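Local coordinates for protein peptide amidase (Stenotrophomonas maltophilia, PDB 1M22) that probably hydrolyses amide bonds, as a member of the amidase signature family, at residues H79-A91 and A172-T184. Sequence-based numbering, arbitrary orientation.
Sequences HGIPLLLKDNINA and AVAANLASVAIGT
Thr184 receives Lys86 and Asn88 on one hydroxyl, at the end of a parallel strand pair in the large mixed sheet of the amidase signature fold. Strands 82-86 and 180-184 run 16° from parallel, their register set by Leu84 beside Ala181 and Leu85 beside Ile182. Leu84 bridges the residues flanking Ala181: its N donates to Val180 O and its O accepts Ile182 N at 3.0 Å; Lys86 N then donates to Ile182 O.

Side chains divide between the two faces. On one, Leu84 sets CD1 against the methyls of both Ala172 and Ala178; its approach to Ala172 CB, 3.4 Å, is tighter than usual for two carbons, evidence of close packing between strand 82-86 and the end of helix 167-174. On the other, Leu85 and Ile182 lie alongside, pointing the same way, with Leu85 CD2 3.6 Å from Ile182 CG1. Ile89 crosses Ile182 at about a right angle and sets CD1 against the CG2 branch, 3.6 Å away, while the CG1 branch is the one facing Leu85.

Beyond the apolar part lies the catalytic lysine. Lys86 CG stands anti to the backbone N (chi1 -177°), and the rest of the chain is fully extended, carrying NZ past Gly183 to Thr184, whose side chain the lysine meets at roughly a right angle. NZ donates to Thr184 OG1 at 2.9 Å and, weakly, to Thr184 O; it is also hydrogen-bonded to Ser165, another active-site residue, so Thr184 is well placed to position the amine. The side chains of Asn88 and Thr184 approach each other from opposite directions, and ND2 gives OG1 a 3.0 Å bond, nearly straight at 169°, with OG1 lying in the amide plane.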
# COMPACT_ATOMS: atom_id res chain seq x y z
N HIS A 79 -15.94 -0.23 -13.67
CA HIS A 79 -16.80 0.86 -14.13
C HIS A 79 -17.72 1.37 -13.02
O HIS A 79 -18.58 0.65 -12.52
CB HIS A 79 -17.65 0.39 -15.31
CG HIS A 79 -18.34 1.50 -16.04
ND1 HIS A 79 -17.92 1.94 -17.28
CD2 HIS A 79 -19.39 2.28 -15.70
CE1 HIS A 79 -18.69 2.94 -17.67
NE2 HIS A 79 -19.59 3.17 -16.73
N GLY A 80 -17.52 2.63 -12.64
CA GLY A 80 -18.33 3.24 -11.60
C GLY A 80 -17.91 2.98 -10.16
O GLY A 80 -18.57 3.44 -9.24
N ILE A 81 -16.81 2.26 -9.96
CA ILE A 81 -16.32 1.94 -8.62
C ILE A 81 -15.51 3.10 -8.01
O ILE A 81 -14.51 3.52 -8.58
CB ILE A 81 -15.43 0.68 -8.66
CG1 ILE A 81 -16.25 -0.52 -9.13
CG2 ILE A 81 -14.81 0.42 -7.29
CD1 ILE A 81 -17.37 -0.93 -8.20
N PRO A 82 -15.94 3.62 -6.85
CA PRO A 82 -15.23 4.72 -6.19
C PRO A 82 -14.00 4.27 -5.40
O PRO A 82 -14.08 3.30 -4.64
CB PRO A 82 -16.28 5.33 -5.26
CG PRO A 82 -17.59 4.83 -5.81
CD PRO A 82 -17.26 3.43 -6.24
N LEU A 83 -12.89 4.98 -5.57
CA LEU A 83 -11.66 4.64 -4.87
C LEU A 83 -10.91 5.87 -4.38
O LEU A 83 -11.22 7.00 -4.76
CB LEU A 83 -10.76 3.80 -5.78
CG LEU A 83 -10.35 4.35 -7.15
CD1 LEU A 83 -9.29 5.44 -6.98
CD2 LEU A 83 -9.80 3.21 -8.01
N LEU A 84 -9.93 5.64 -3.51
CA LEU A 84 -9.10 6.71 -2.95
C LEU A 84 -7.63 6.48 -3.31
O LEU A 84 -7.20 5.34 -3.49
CB LEU A 84 -9.26 6.76 -1.43
CG LEU A 84 -10.60 7.31 -0.93
CD1 LEU A 84 -10.83 6.87 0.50
CD2 LEU A 84 -10.61 8.83 -1.03
N LEU A 85 -6.87 7.57 -3.41
CA LEU A 85 -5.46 7.52 -3.78
C LEU A 85 -4.55 8.16 -2.74
O LEU A 85 -4.82 9.28 -2.30
CB LEU A 85 -5.24 8.26 -5.10
CG LEU A 85 -6.03 7.85 -6.33
CD1 LEU A 85 -5.88 8.93 -7.40
CD2 LEU A 85 -5.54 6.51 -6.84
N LYS A 86 -3.48 7.47 -2.35
CA LYS A 86 -2.52 8.03 -1.39
C LYS A 86 -2.05 9.37 -1.97
O LYS A 86 -1.81 9.49 -3.17
CB LYS A 86 -1.34 7.07 -1.24
CG LYS A 86 -0.30 7.49 -0.21
CD LYS A 86 0.73 6.38 -0.06
CE LYS A 86 1.80 6.70 0.97
NZ LYS A 86 2.74 5.56 1.13
N ASP A 87 -1.90 10.38 -1.10
CA ASP A 87 -1.53 11.70 -1.58
C ASP A 87 -0.12 11.96 -2.08
O ASP A 87 0.36 13.10 -2.05
CB ASP A 87 -1.93 12.77 -0.56
CG ASP A 87 -2.03 14.16 -1.19
OD1 ASP A 87 -2.53 14.25 -2.34
OD2 ASP A 87 -1.62 15.14 -0.55
N ASN A 88 0.57 10.91 -2.52
CA ASN A 88 1.87 11.10 -3.15
C ASN A 88 1.71 10.70 -4.63
O ASN A 88 2.67 10.74 -5.40
CB ASN A 88 2.99 10.30 -2.47
CG ASN A 88 2.72 8.81 -2.39
OD1 ASN A 88 1.63 8.33 -2.70
ND2 ASN A 88 3.74 8.06 -1.96
N ILE A 89 0.48 10.36 -5.01
CA ILE A 89 0.15 9.96 -6.38
C ILE A 89 -0.57 11.11 -7.10
O ILE A 89 -1.63 11.55 -6.66
CB ILE A 89 -0.77 8.71 -6.39
CG1 ILE A 89 -0.10 7.55 -5.65
CG2 ILE A 89 -1.12 8.32 -7.82
CD1 ILE A 89 -1.00 6.35 -5.41
N ASN A 90 0.00 11.59 -8.20
CA ASN A 90 -0.59 12.69 -8.96
C ASN A 90 -1.99 12.36 -9.48
O ASN A 90 -2.20 11.30 -10.07
CB ASN A 90 0.29 13.06 -10.16
CG ASN A 90 1.65 13.59 -9.77
OD1 ASN A 90 1.96 13.76 -8.59
ND2 ASN A 90 2.48 13.87 -10.77
N ALA A 91 -2.93 13.28 -9.27
CA ALA A 91 -4.30 13.08 -9.74
C ALA A 91 -5.05 14.41 -9.81
O ALA A 91 -5.41 14.99 -8.79
CB ALA A 91 -5.04 12.11 -8.81
N ALA A 172 -9.12 4.11 5.36
CA ALA A 172 -10.30 4.34 4.54
C ALA A 172 -10.95 3.03 4.10
O ALA A 172 -12.17 2.88 4.14
CB ALA A 172 -9.94 5.18 3.32
N VAL A 173 -10.14 2.07 3.67
CA VAL A 173 -10.68 0.79 3.24
C VAL A 173 -11.28 0.03 4.42
O VAL A 173 -12.36 -0.56 4.31
CB VAL A 173 -9.59 -0.06 2.55
CG1 VAL A 173 -10.09 -1.47 2.30
CG2 VAL A 173 -9.19 0.60 1.24
N ALA A 174 -10.60 0.06 5.56
CA ALA A 174 -11.08 -0.64 6.75
C ALA A 174 -12.38 -0.05 7.28
O ALA A 174 -13.22 -0.78 7.82
CB ALA A 174 -10.02 -0.59 7.85
N ALA A 175 -12.54 1.26 7.12
CA ALA A 175 -13.73 1.97 7.60
C ALA A 175 -14.81 2.11 6.53
O ALA A 175 -15.79 2.82 6.74
CB ALA A 175 -13.32 3.36 8.11
N ASN A 176 -14.63 1.44 5.40
CA ASN A 176 -15.59 1.50 4.31
C ASN A 176 -15.88 2.92 3.82
O ASN A 176 -17.04 3.29 3.57
CB ASN A 176 -16.90 0.79 4.70
CG ASN A 176 -16.75 -0.73 4.75
OD1 ASN A 176 -16.56 -1.32 5.81
ND2 ASN A 176 -16.81 -1.36 3.58
N LEU A 177 -14.82 3.71 3.66
CA LEU A 177 -14.94 5.07 3.16
C LEU A 177 -14.83 5.09 1.63
O LEU A 177 -15.01 6.13 1.00
CB LEU A 177 -13.85 5.97 3.76
CG LEU A 177 -13.80 6.08 5.28
CD1 LEU A 177 -12.77 7.13 5.66
CD2 LEU A 177 -15.17 6.47 5.83
N ALA A 178 -14.50 3.93 1.06
CA ALA A 178 -14.39 3.77 -0.39
C ALA A 178 -14.39 2.27 -0.67
O ALA A 178 -14.27 1.47 0.25
CB ALA A 178 -13.10 4.40 -0.90
N SER A 179 -14.53 1.90 -1.94
CA SER A 179 -14.53 0.49 -2.30
C SER A 179 -13.13 -0.09 -2.13
O SER A 179 -12.95 -1.12 -1.49
CB SER A 179 -14.97 0.32 -3.75
OG SER A 179 -14.74 -1.00 -4.20
N VAL A 180 -12.15 0.60 -2.70
CA VAL A 180 -10.75 0.19 -2.64
C VAL A 180 -9.87 1.43 -2.62
O VAL A 180 -10.36 2.56 -2.77
CB VAL A 180 -10.36 -0.66 -3.88
CG1 VAL A 180 -11.14 -1.97 -3.88
CG2 VAL A 180 -10.65 0.12 -5.16
N ALA A 181 -8.57 1.24 -2.43
CA ALA A 181 -7.63 2.36 -2.39
C ALA A 181 -6.27 1.94 -2.93
O ALA A 181 -5.97 0.76 -3.06
CB ALA A 181 -7.49 2.89 -0.97
N ILE A 182 -5.45 2.94 -3.25
CA ILE A 182 -4.10 2.71 -3.74
C ILE A 182 -3.12 3.28 -2.72
O ILE A 182 -3.30 4.40 -2.23
CB ILE A 182 -3.83 3.42 -5.09
CG1 ILE A 182 -4.89 3.04 -6.13
CG2 ILE A 182 -2.44 3.05 -5.59
CD1 ILE A 182 -4.92 1.57 -6.47
N GLY A 183 -2.10 2.50 -2.40
CA GLY A 183 -1.07 2.96 -1.49
C GLY A 183 0.26 2.80 -2.21
O GLY A 183 0.29 2.45 -3.39
N THR A 184 1.36 3.10 -1.52
CA THR A 184 2.69 2.92 -2.09
C THR A 184 3.59 2.36 -1.01
O THR A 184 3.36 2.59 0.18
CB THR A 184 3.34 4.23 -2.65
OG1 THR A 184 3.75 5.07 -1.57
CG2 THR A 184 2.38 4.97 -3.56